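Side-chain contacts in DUF4974 domain-containing protein (Parabacteroides distasonis, PDB 4M0N), which probably acts as a membrane-anchored anti-sigma factor of the FecR family, this chain being the piece with the FecR and FecR C-terminal regions: residues K99-D104 against L174-N179; K145-Q150 against G159-R164; G215-K220 against V226-S231. The protein carries 1 engineered substitution. All blocks are in the same frame, centred on the assembly; numbering follows the deposited sequence.

Contact 1: residues K99-D104 against L174-N179; sequences KAYQED and LERMYN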
loop_
_atom_site.group_PDB
_atom_site.type_symbol
_atom_site.label_atom_id
_atom_site.label_comp_id
_atom_site.label_asym_id
_atom_site.label_seq_id
_atom_site.Cartn_x
_atom_site.Cartn_y
_atom_site.Cartn_z
ATOM N N LYS A 99 1.604 3.429 0.588
ATOM C CA LYS A 99 1.611 2.023 1.012
ATOM C C LYS A 99 2.827 1.849 1.873
ATOM O O LYS A 99 3.973 1.842 1.373
ATOM C CB LYS A 99 1.637 1.086 -0.175
ATOM C CG LYS A 99 1.508 -0.356 0.266
ATOM C CD LYS A 99 1.492 -1.277 -0.908
ATOM C CE LYS A 99 1.365 -2.708 -0.405
ATOM N NZ LYS A 99 1.113 -3.548 -1.596
ATOM N N ALA A 100 2.619 1.685 3.181
ATOM C CA ALA A 100 3.715 1.721 4.173
ATOM C C ALA A 100 3.412 0.798 5.337
ATOM O O ALA A 100 3.379 1.199 6.469
ATOM C CB ALA A 100 3.962 3.153 4.656
ATOM N N TYR A 101 3.149 -0.447 5.019
ATOM C CA TYR A 101 2.901 -1.460 6.041
ATOM C C TYR A 101 4.235 -1.742 6.740
ATOM O O TYR A 101 5.272 -2.037 6.105
ATOM C CB TYR A 101 2.361 -2.758 5.432
ATOM C CG TYR A 101 0.949 -2.670 4.951
ATOM C CD1 TYR A 101 -0.122 -2.812 5.827
ATOM C CD2 TYR A 101 0.672 -2.438 3.617
ATOM C CE1 TYR A 101 -1.432 -2.738 5.391
ATOM C CE2 TYR A 101 -0.622 -2.386 3.179
ATOM C CZ TYR A 101 -1.666 -2.514 4.054
ATOM O OH TYR A 101 -2.944 -2.465 3.580
ATOM N N GLN A 102 4.190 -1.690 8.062
ATOM C CA GLN A 102 5.409 -1.899 8.843
ATOM C C GLN A 102 5.999 -3.294 8.679
ATOM O O GLN A 102 7.241 -3.452 8.759
ATOM C CB GLN A 102 5.191 -1.494 10.315
ATOM C CG GLN A 102 4.281 -2.390 11.122
ATOM C CD GLN A 102 3.956 -1.861 12.538
ATOM O OE1 GLN A 102 4.416 -0.794 12.996
ATOM N NE2 GLN A 102 3.159 -2.624 13.230
ATOM N N GLU A 103 5.153 -4.284 8.381
ATOM C CA GLU A 103 5.609 -5.655 8.082
ATOM C C GLU A 103 6.182 -5.943 6.679
ATOM O O GLU A 103 6.644 -7.067 6.413
ATOM C CB GLU A 103 4.479 -6.659 8.363
ATOM C CG GLU A 103 3.266 -6.584 7.453
ATOM C CD GLU A 103 2.130 -5.748 7.993
ATOM O OE1 GLU A 103 2.468 -4.797 8.811
ATOM O OE2 GLU A 103 0.920 -6.067 7.611
ATOM N N ASP A 104 6.157 -4.968 5.774
ATOM C CA ASP A 104 6.529 -5.206 4.380
ATOM C C ASP A 104 7.959 -4.727 4.135
ATOM O O ASP A 104 8.452 -3.829 4.810
ATOM C CB ASP A 104 5.626 -4.439 3.412
ATOM C CG ASP A 104 4.218 -5.028 3.281
ATOM O OD1 ASP A 104 3.879 -5.984 4.029
ATOM O OD2 ASP A 104 3.450 -4.506 2.404
ATOM N N LEU A 174 -2.109 -10.475 -0.190
ATOM C CA LEU A 174 -3.172 -11.479 -0.169
ATOM C C LEU A 174 -3.646 -11.782 1.242
ATOM O O LEU A 174 -4.870 -11.820 1.510
ATOM C CB LEU A 174 -2.733 -12.766 -0.866
ATOM C CG LEU A 174 -2.341 -12.672 -2.351
ATOM C CD1 LEU A 174 -2.003 -14.063 -2.872
ATOM C CD2 LEU A 174 -3.397 -12.020 -3.217
ATOM N N GLU A 175 -2.703 -11.968 2.156
ATOM C CA GLU A 175 -3.076 -12.214 3.542
ATOM C C GLU A 175 -3.959 -11.112 4.104
ATOM O O GLU A 175 -4.972 -11.362 4.774
ATOM C CB GLU A 175 -1.847 -12.341 4.445
ATOM C CG GLU A 175 -0.982 -13.544 4.199
ATOM C CD GLU A 175 0.123 -13.628 5.228
ATOM O OE1 GLU A 175 1.016 -12.751 5.197
ATOM O OE2 GLU A 175 0.082 -14.564 6.041
ATOM N N ARG A 176 -3.593 -9.870 3.815
ATOM C CA ARG A 176 -4.355 -8.742 4.301
ATOM C C ARG A 176 -5.728 -8.570 3.634
ATOM O O ARG A 176 -6.715 -8.250 4.296
ATOM C CB ARG A 176 -3.532 -7.471 4.113
ATOM C CG ARG A 176 -2.373 -7.413 5.072
ATOM C CD ARG A 176 -1.713 -6.036 5.040
ATOM N NE ARG A 176 -1.021 -5.814 3.782
ATOM C CZ ARG A 176 0.301 -5.858 3.605
ATOM N NH1 ARG A 176 1.116 -6.123 4.598
ATOM N NH2 ARG A 176 0.809 -5.657 2.390
ATOM N N MET A 177 -5.772 -8.787 2.328
ATOM C CA MET A 177 -7.025 -8.669 1.579
ATOM C C MET A 177 -8.036 -9.707 1.979
ATOM O O MET A 177 -9.206 -9.370 2.158
ATOM C CB MET A 177 -6.799 -8.808 0.072
ATOM C CG MET A 177 -8.102 -8.808 -0.740
ATOM S SD MET A 177 -7.813 -8.499 -2.499
ATOM C CE MET A 177 -7.395 -6.743 -2.581
ATOM N N TYR A 178 -7.593 -10.968 2.036
ATOM C CA TYR A 178 -8.474 -12.097 2.218
ATOM C C TYR A 178 -8.581 -12.587 3.654
ATOM O O TYR A 178 -9.354 -13.506 3.942
ATOM C CB TYR A 178 -8.053 -13.226 1.275
ATOM C CG TYR A 178 -8.193 -12.830 -0.181
ATOM C CD1 TYR A 178 -9.429 -12.805 -0.811
ATOM C CD2 TYR A 178 -7.087 -12.439 -0.918
ATOM C CE1 TYR A 178 -9.554 -12.424 -2.141
ATOM C CE2 TYR A 178 -7.202 -12.068 -2.245
ATOM C CZ TYR A 178 -8.442 -12.077 -2.866
ATOM O OH TYR A 178 -8.563 -11.704 -4.199
ATOM N N ASN A 179 -7.845 -11.942 4.565
ATOM C CA ASN A 179 -7.787 -12.349 5.960
ATOM C C ASN A 179 -7.511 -13.842 6.118
ATOM O O ASN A 179 -8.273 -14.601 6.770
ATOM C CB ASN A 179 -9.042 -11.933 6.703
ATOM C CG ASN A 179 -8.913 -12.135 8.185
ATOM O OD1 ASN A 179 -7.806 -12.112 8.726
ATOM N ND2 ASN A 179 -10.029 -12.355 8.846
HETATM O O HOH W 1 -2.579 -4.721 1.626
#
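Arg176 lays its guanidinium flat on the Tyr101 ring, planes 4° apart and CZ 3.5 Å from the ring centroid, a cation-pi stack to which Arg176 CD adds a CH-pi contact. A bend at chi3 (-69°) turns the group onto the ring. At its edge NH1 and NH2 meet acids and NE meets a water that donates weakly to Tyr101 OH. The two terminal nitrogens grip Asp104 end-on, 2.8 Å from NH1 to OD1 in a nearly straight bond and 2.9 Å from NH2 to OD2, while Glu103 OE2 takes a second bond from NH1 at 3.0 Å, from above its carboxylate plane. Both acids sit in the type I turn after strand 94-100 of the FecR region, so this arginine ties in helix 167-178 of the C-terminal region. An alanine here is likely to leave the Glu103 and Asp104 carboxylates without the charge that pairs them, and one face of Tyr101 uncovered. Farther out, Ala45 O holds Tyr101 OH, His172 ND1 bonds to Asp104 OD1, and Asp173 pairs with Lys99 NZ and Arg176 NH2, probably easing their like charges. A bound magnesium ion lies about 4 Å from the Glu103 side chain, and magnesium-binding Gly46 about 4 Å from that of Tyr101.

Contact 2: residues K145-Q150 against G159-R164; sequences KNEDAQ and GLYFNR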
loop_
_atom_site.group_PDB
_atom_site.type_symbol
_atom_site.label_atom_id
_atom_site.label_comp_id
_atom_site.label_asym_id
_atom_site.label_seq_id
_atom_site.Cartn_x
_atom_site.Cartn_y
_atom_site.Cartn_z
ATOM N N LYS A 145 10.173 6.187 -10.170
ATOM C CA LYS A 145 9.808 5.591 -11.430
ATOM C C LYS A 145 8.397 5.969 -11.837
ATOM O O LYS A 145 7.683 6.606 -11.081
ATOM C CB LYS A 145 9.898 4.067 -11.357
ATOM C CG LYS A 145 8.936 3.423 -10.368
ATOM C CD LYS A 145 9.009 1.900 -10.408
ATOM C CE LYS A 145 8.655 1.273 -11.755
ATOM N NZ LYS A 145 8.411 -0.170 -11.528
ATOM N N ASN A 146 7.998 5.552 -13.040
ATOM C CA ASN A 146 6.625 5.727 -13.470
ATOM C C ASN A 146 5.806 4.528 -13.091
ATOM O O ASN A 146 6.279 3.382 -13.143
ATOM C CB ASN A 146 6.547 5.931 -14.994
ATOM C CG ASN A 146 7.223 7.198 -15.455
ATOM O OD1 ASN A 146 7.128 8.240 -14.816
ATOM N ND2 ASN A 146 7.860 7.131 -16.616
ATOM N N GLU A 147 4.559 4.763 -12.731
ATOM C CA GLU A 147 3.633 3.656 -12.489
ATOM C C GLU A 147 2.242 4.227 -12.627
ATOM O O GLU A 147 1.985 5.379 -12.265
ATOM C CB GLU A 147 3.841 3.045 -11.093
ATOM C CG GLU A 147 2.943 1.850 -10.780
ATOM C CD GLU A 147 3.117 0.726 -11.775
ATOM O OE1 GLU A 147 3.980 -0.136 -11.553
ATOM O OE2 GLU A 147 2.368 0.695 -12.775
ATOM N N ASP A 148 1.339 3.402 -13.128
ATOM C CA ASP A 148 -0.065 3.765 -13.300
ATOM C C ASP A 148 -0.784 3.791 -11.970
ATOM O O ASP A 148 -1.088 2.741 -11.386
ATOM C CB ASP A 148 -0.699 2.739 -14.257
ATOM C CG ASP A 148 -2.118 3.056 -14.616
ATOM O OD1 ASP A 148 -2.807 3.722 -13.852
ATOM O OD2 ASP A 148 -2.564 2.631 -15.707
ATOM N N ALA A 149 -1.042 4.997 -11.447
ATOM C CA ALA A 149 -1.629 5.142 -10.128
ATOM C C ALA A 149 -3.075 4.643 -10.080
ATOM O O ALA A 149 -3.552 4.299 -9.008
ATOM C CB ALA A 149 -1.565 6.605 -9.667
ATOM N N GLN A 150 -3.767 4.624 -11.228
ATOM C CA GLN A 150 -5.121 4.053 -11.268
ATOM C C GLN A 150 -5.048 2.551 -10.945
ATOM O O GLN A 150 -5.937 2.007 -10.253
ATOM C CB GLN A 150 -5.774 4.327 -12.621
ATOM C CG GLN A 150 -7.194 3.834 -12.721
ATOM C CD GLN A 150 -7.887 4.339 -13.957
ATOM O OE1 GLN A 150 -7.245 4.713 -14.922
ATOM N NE2 GLN A 150 -9.210 4.350 -13.929
ATOM N N GLY A 159 -9.547 -4.541 -6.461
ATOM C CA GLY A 159 -8.546 -5.058 -7.353
ATOM C C GLY A 159 -7.192 -5.308 -6.693
ATOM O O GLY A 159 -6.880 -4.782 -5.624
ATOM N N LEU A 160 -6.435 -6.167 -7.343
ATOM C CA LEU A 160 -5.021 -6.389 -7.085
ATOM C C LEU A 160 -4.267 -6.019 -8.337
ATOM O O LEU A 160 -4.725 -6.281 -9.438
ATOM C CB LEU A 160 -4.754 -7.867 -6.774
ATOM C CG LEU A 160 -5.366 -8.392 -5.486
ATOM C CD1 LEU A 160 -5.322 -9.917 -5.448
ATOM C CD2 LEU A 160 -4.661 -7.805 -4.268
ATOM N N TYR A 161 -3.118 -5.373 -8.164
ATOM C CA TYR A 161 -2.275 -5.043 -9.294
ATOM C C TYR A 161 -0.836 -5.389 -8.942
ATOM O O TYR A 161 -0.294 -4.876 -7.947
ATOM C CB TYR A 161 -2.393 -3.547 -9.597
ATOM C CG TYR A 161 -1.403 -3.034 -10.618
ATOM C CD1 TYR A 161 -1.274 -3.631 -11.869
ATOM C CD2 TYR A 161 -0.589 -1.955 -10.329
ATOM C CE1 TYR A 161 -0.370 -3.143 -12.803
ATOM C CE2 TYR A 161 0.305 -1.457 -11.254
ATOM C CZ TYR A 161 0.411 -2.045 -12.489
ATOM O OH TYR A 161 1.308 -1.565 -13.405
ATOM N N PHE A 162 -0.239 -6.252 -9.756
ATOM C CA PHE A 162 1.154 -6.640 -9.561
ATOM C C PHE A 162 1.908 -6.301 -10.822
ATOM O O PHE A 162 1.475 -6.607 -11.920
ATOM C CB PHE A 162 1.281 -8.122 -9.217
ATOM C CG PHE A 162 0.409 -8.551 -8.063
ATOM C CD1 PHE A 162 0.469 -7.893 -6.839
ATOM C CD2 PHE A 162 -0.476 -9.610 -8.208
ATOM C CE1 PHE A 162 -0.331 -8.287 -5.770
ATOM C CE2 PHE A 162 -1.273 -10.003 -7.144
ATOM C CZ PHE A 162 -1.203 -9.348 -5.930
ATOM N N ASN A 163 3.015 -5.606 -10.652
ATOM C CA ASN A 163 3.874 -5.275 -11.767
ATOM C C ASN A 163 5.287 -5.553 -11.316
ATOM O O ASN A 163 5.888 -4.744 -10.630
ATOM C CB ASN A 163 3.684 -3.825 -12.180
ATOM C CG ASN A 163 4.572 -3.427 -13.352
ATOM O OD1 ASN A 163 5.037 -4.273 -14.130
ATOM N ND2 ASN A 163 4.801 -2.131 -13.492
ATOM N N ARG A 164 5.800 -6.727 -11.693
ATOM C CA ARG A 164 7.104 -7.195 -11.208
ATOM C C ARG A 164 7.166 -7.091 -9.685
ATOM O O ARG A 164 8.162 -6.657 -9.078
ATOM C CB ARG A 164 8.254 -6.420 -11.874
ATOM C CG ARG A 164 9.574 -7.180 -11.830
ATOM C CD ARG A 164 10.653 -6.537 -12.692
ATOM N NE ARG A 164 11.774 -7.465 -12.857
ATOM C CZ ARG A 164 12.701 -7.717 -11.933
ATOM N NH1 ARG A 164 12.681 -7.096 -10.756
ATOM N NH2 ARG A 164 13.667 -8.595 -12.194
#
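The link that leads out of the last strand of the seven-stranded antiparallel sheet, 142-146, passes beside the first strand of the FecR C-terminal region, 159-166, and a single carboxylate spans the gap between them. That carboxylate belongs to Glu147, and each of its oxygens takes a different side chain from the other segment. OE2 accepts the hydroxyl hydrogen of Tyr161 in a short bond, 2.6 Å from OH, and OE1 accepts from Asn163 ND2 at 2.9 Å. The tyrosine bond comes in from above the carboxylate plane, with the ring turned almost square to it (87°) and meeting Glu147 CD at its edge. The amide, by contrast, uses the syn lone pair of OE1, and its N-H points nearly straight along the line (170°), within the amide plane.

A third donor steadies the group: the backbone N of Asp148 binds Glu147 OE2 at 2.9 Å, from the face of the carboxylate that lies opposite to the tyrosine hydroxyl. Gripped on both oxygens, the carboxylate is probably held against rotation. With CG anti to the backbone N (chi1 -178°) and a bend at chi2, the glutamate chain reaches across to Tyr161 and Asn163, which both extend toward it from the same side of their strand. Asp148 itself accepts weakly at OD1 from Gln150 N, with a further bond from Lys151 N. The whole is a surface hydrogen-bond network centred on one glutamate, next to the Asp148 N-cap of helix 149-152, where the antiparallel sheet joins the C-terminal region.

Contact 3: residues G215-K220 against V226-S231; sequences GIRYRK and VLYKTS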
loop_
_atom_site.group_PDB
_atom_site.type_symbol
_atom_site.label_atom_id
_atom_site.label_comp_id
_atom_site.label_asym_id
_atom_site.label_seq_id
_atom_site.Cartn_x
_atom_site.Cartn_y
_atom_site.Cartn_z
ATOM N N GLY A 215 4.436 -21.746 -11.613
ATOM C CA GLY A 215 4.512 -23.105 -11.100
ATOM C C GLY A 215 4.267 -23.230 -9.598
ATOM O O GLY A 215 4.142 -24.335 -9.082
ATOM N N ILE A 216 4.161 -22.117 -8.881
ATOM C CA ILE A 216 3.926 -22.189 -7.438
ATOM C C ILE A 216 2.563 -22.840 -7.157
ATOM O O ILE A 216 1.550 -22.410 -7.700
ATOM C CB ILE A 216 3.992 -20.784 -6.809
ATOM C CG1 ILE A 216 5.418 -20.232 -6.915
ATOM C CG2 ILE A 216 3.562 -20.796 -5.340
ATOM C CD1 ILE A 216 5.482 -18.732 -6.761
ATOM N N ARG A 217 2.549 -23.896 -6.343
ATOM C CA ARG A 217 1.300 -24.529 -5.930
ATOM C C ARG A 217 0.948 -24.096 -4.519
ATOM O O ARG A 217 1.772 -23.507 -3.804
ATOM C CB ARG A 217 1.396 -26.058 -5.992
ATOM C CG ARG A 217 1.384 -26.620 -7.407
ATOM C CD ARG A 217 1.476 -28.139 -7.425
ATOM N NE ARG A 217 2.014 -28.583 -8.714
ATOM C CZ ARG A 217 1.299 -28.792 -9.820
ATOM N NH1 ARG A 217 -0.025 -28.637 -9.825
ATOM N NH2 ARG A 217 1.919 -29.168 -10.936
ATOM N N TYR A 218 -0.285 -24.378 -4.126
ATOM C CA TYR A 218 -0.728 -24.110 -2.763
ATOM C C TYR A 218 -1.570 -25.254 -2.206
ATOM O O TYR A 218 -2.295 -25.905 -2.949
ATOM C CB TYR A 218 -1.535 -22.815 -2.733
ATOM C CG TYR A 218 -2.820 -22.874 -3.526
ATOM C CD1 TYR A 218 -2.816 -22.692 -4.908
ATOM C CD2 TYR A 218 -4.036 -23.112 -2.893
ATOM C CE1 TYR A 218 -3.990 -22.725 -5.632
ATOM C CE2 TYR A 218 -5.215 -23.152 -3.610
ATOM C CZ TYR A 218 -5.184 -22.955 -4.980
ATOM O OH TYR A 218 -6.363 -23.004 -5.694
ATOM N N ARG A 219 -1.449 -25.502 -0.902
ATOM C CA ARG A 219 -2.392 -26.371 -0.194
ATOM C C ARG A 219 -2.859 -25.774 1.132
ATOM O O ARG A 219 -2.119 -25.038 1.795
ATOM C CB ARG A 219 -1.780 -27.756 0.043
ATOM C CG ARG A 219 -0.501 -27.741 0.860
ATOM C CD ARG A 219 0.149 -29.110 0.943
ATOM N NE ARG A 219 1.594 -28.988 0.764
ATOM C CZ ARG A 219 2.442 -28.514 1.675
ATOM N NH1 ARG A 219 2.018 -28.121 2.876
ATOM N NH2 ARG A 219 3.735 -28.445 1.384
ATOM N N LYS A 220 -4.088 -26.115 1.522
ATOM C CA LYS A 220 -4.669 -25.623 2.768
ATOM C C LYS A 220 -4.340 -26.565 3.921
ATOM O O LYS A 220 -4.336 -27.783 3.755
ATOM C CB LYS A 220 -6.186 -25.470 2.636
ATOM N N VAL A 226 -0.223 -22.885 2.600
ATOM C CA VAL A 226 1.222 -23.026 2.382
ATOM C C VAL A 226 1.519 -23.054 0.886
ATOM O O VAL A 226 0.896 -23.803 0.143
ATOM C CB VAL A 226 1.753 -24.324 3.010
ATOM C CG1 VAL A 226 3.257 -24.453 2.778
ATOM C CG2 VAL A 226 1.418 -24.380 4.500
ATOM N N LEU A 227 2.455 -22.221 0.446
ATOM C CA LEU A 227 2.856 -22.183 -0.957
ATOM C C LEU A 227 4.109 -23.012 -1.122
ATOM O O LEU A 227 4.961 -23.037 -0.231
ATOM C CB LEU A 227 3.141 -20.755 -1.425
ATOM C CG LEU A 227 1.985 -19.756 -1.362
ATOM C CD1 LEU A 227 2.358 -18.424 -2.012
ATOM C CD2 LEU A 227 0.726 -20.325 -2.009
ATOM N N TYR A 228 4.210 -23.707 -2.249
ATOM C CA TYR A 228 5.344 -24.585 -2.489
ATOM C C TYR A 228 5.602 -24.759 -3.985
ATOM O O TYR A 228 4.907 -24.165 -4.818
ATOM C CB TYR A 228 5.128 -25.925 -1.787
ATOM C CG TYR A 228 4.029 -26.753 -2.383
ATOM C CD1 TYR A 228 2.689 -26.504 -2.086
ATOM C CD2 TYR A 228 4.329 -27.823 -3.237
ATOM C CE1 TYR A 228 1.679 -27.284 -2.645
ATOM C CE2 TYR A 228 3.337 -28.598 -3.795
ATOM C CZ TYR A 228 2.017 -28.331 -3.503
ATOM O OH TYR A 228 1.065 -29.125 -4.089
ATOM N N LYS A 229 6.646 -25.527 -4.302
ATOM C CA LYS A 229 7.008 -25.860 -5.682
ATOM C C LYS A 229 7.382 -27.330 -5.711
ATOM O O LYS A 229 7.661 -27.920 -4.671
ATOM C CB LYS A 229 8.202 -25.023 -6.180
ATOM C CG LYS A 229 7.890 -23.560 -6.447
ATOM C CD LYS A 229 9.122 -22.753 -6.864
ATOM C CE LYS A 229 8.783 -21.271 -7.012
ATOM N NZ LYS A 229 9.967 -20.402 -7.294
ATOM N N THR A 230 7.375 -27.899 -6.914
ATOM C CA THR A 230 7.814 -29.281 -7.167
ATOM C C THR A 230 8.199 -29.440 -8.643
ATOM O O THR A 230 7.580 -28.834 -9.516
ATOM C CB THR A 230 6.707 -30.308 -6.838
ATOM O OG1 THR A 230 5.436 -29.781 -7.236
ATOM C CG2 THR A 230 6.674 -30.649 -5.338
ATOM N N SER A 231 9.206 -30.276 -8.909
ATOM C CA SER A 231 9.797 -30.437 -10.251
ATOM C C SER A 231 10.557 -29.181 -10.675
ATOM O O SER A 231 11.787 -29.165 -10.684
ATOM C CB SER A 231 8.739 -30.791 -11.308
ATOM O OG SER A 231 7.802 -31.724 -10.803
#
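Leu227 CD2 presses against Tyr218 CB at 3.4 Å, and Leu227 CB meets Ile216 CG2, making one close-packed face of a beta hairpin whose strands are 217-221 and 224-228. Beyond the paired strands, Ile216 CG1 touches Lys229 CE at 3.5 Å, and the ammonium goes on to Asp192 and Val189 O. Tyr218 and Leu227 form a non-hydrogen-bonded pair; on either side of it, Arg217 with Tyr228 and Arg219 with Val226 are hydrogen-bonded pairs, each joined by two backbone bonds. The bond from Arg217 N to Tyr228 O measures 2.8 Å, and that from Val226 N to Arg219 O is nearly straight at 176°. CA-H...O contacts, such as Leu227 CA to Arg217 O at 3.3 Å, fill in between them.

On the other face the Tyr228 ring is packed closely too: Arg217 CB lies over one side of it, 3.8 Å from the centroid in a CH-pi contact, while Arg219 NE lies over the opposite side. The torsion of Tyr228 (chi1 69°), which sets CG between the backbone N and the carbonyl carbon, swings the ring across the neighbouring strand. Looseness is confined to Thr230 and the exposed ends of Arg217 and Arg219. The cation-pi contact is off-centre, with Arg219 CZ 4.8 Å from the centroid, and the guanidinium also keeps a salt bridge to Glu221.

Tyr218 and Leu227 both rest on Leu207 of helix 203-214, with Tyr218 OH bonded to Asn208, while strand 182-184 runs parallel to strand 224-228 on its far edge and completes the three-stranded sheet.

Overall arrangement
Along the chain, contact 2 is nested within the loop that contact 1 closes, and contact 3 follows both. Contacts 1 and 2 have centres about 16 Å apart and meet directly: Met177 and Leu174 of helix 167-178 pack on Leu160 of strand 159-166, which leads into that helix. Both fasten the C-terminal region to the FecR sheet, one at the turn after strand 94-100, the other just beyond strand 142-146. Contact 3 stands apart, its centre about 21 Å from that of contact 1 and about 25 Å from that of contact 2, and lies in the C-terminal part of the chain, where it forms the distant hairpin. Two links thus hold the junction, while the third builds the outer end of the molecule.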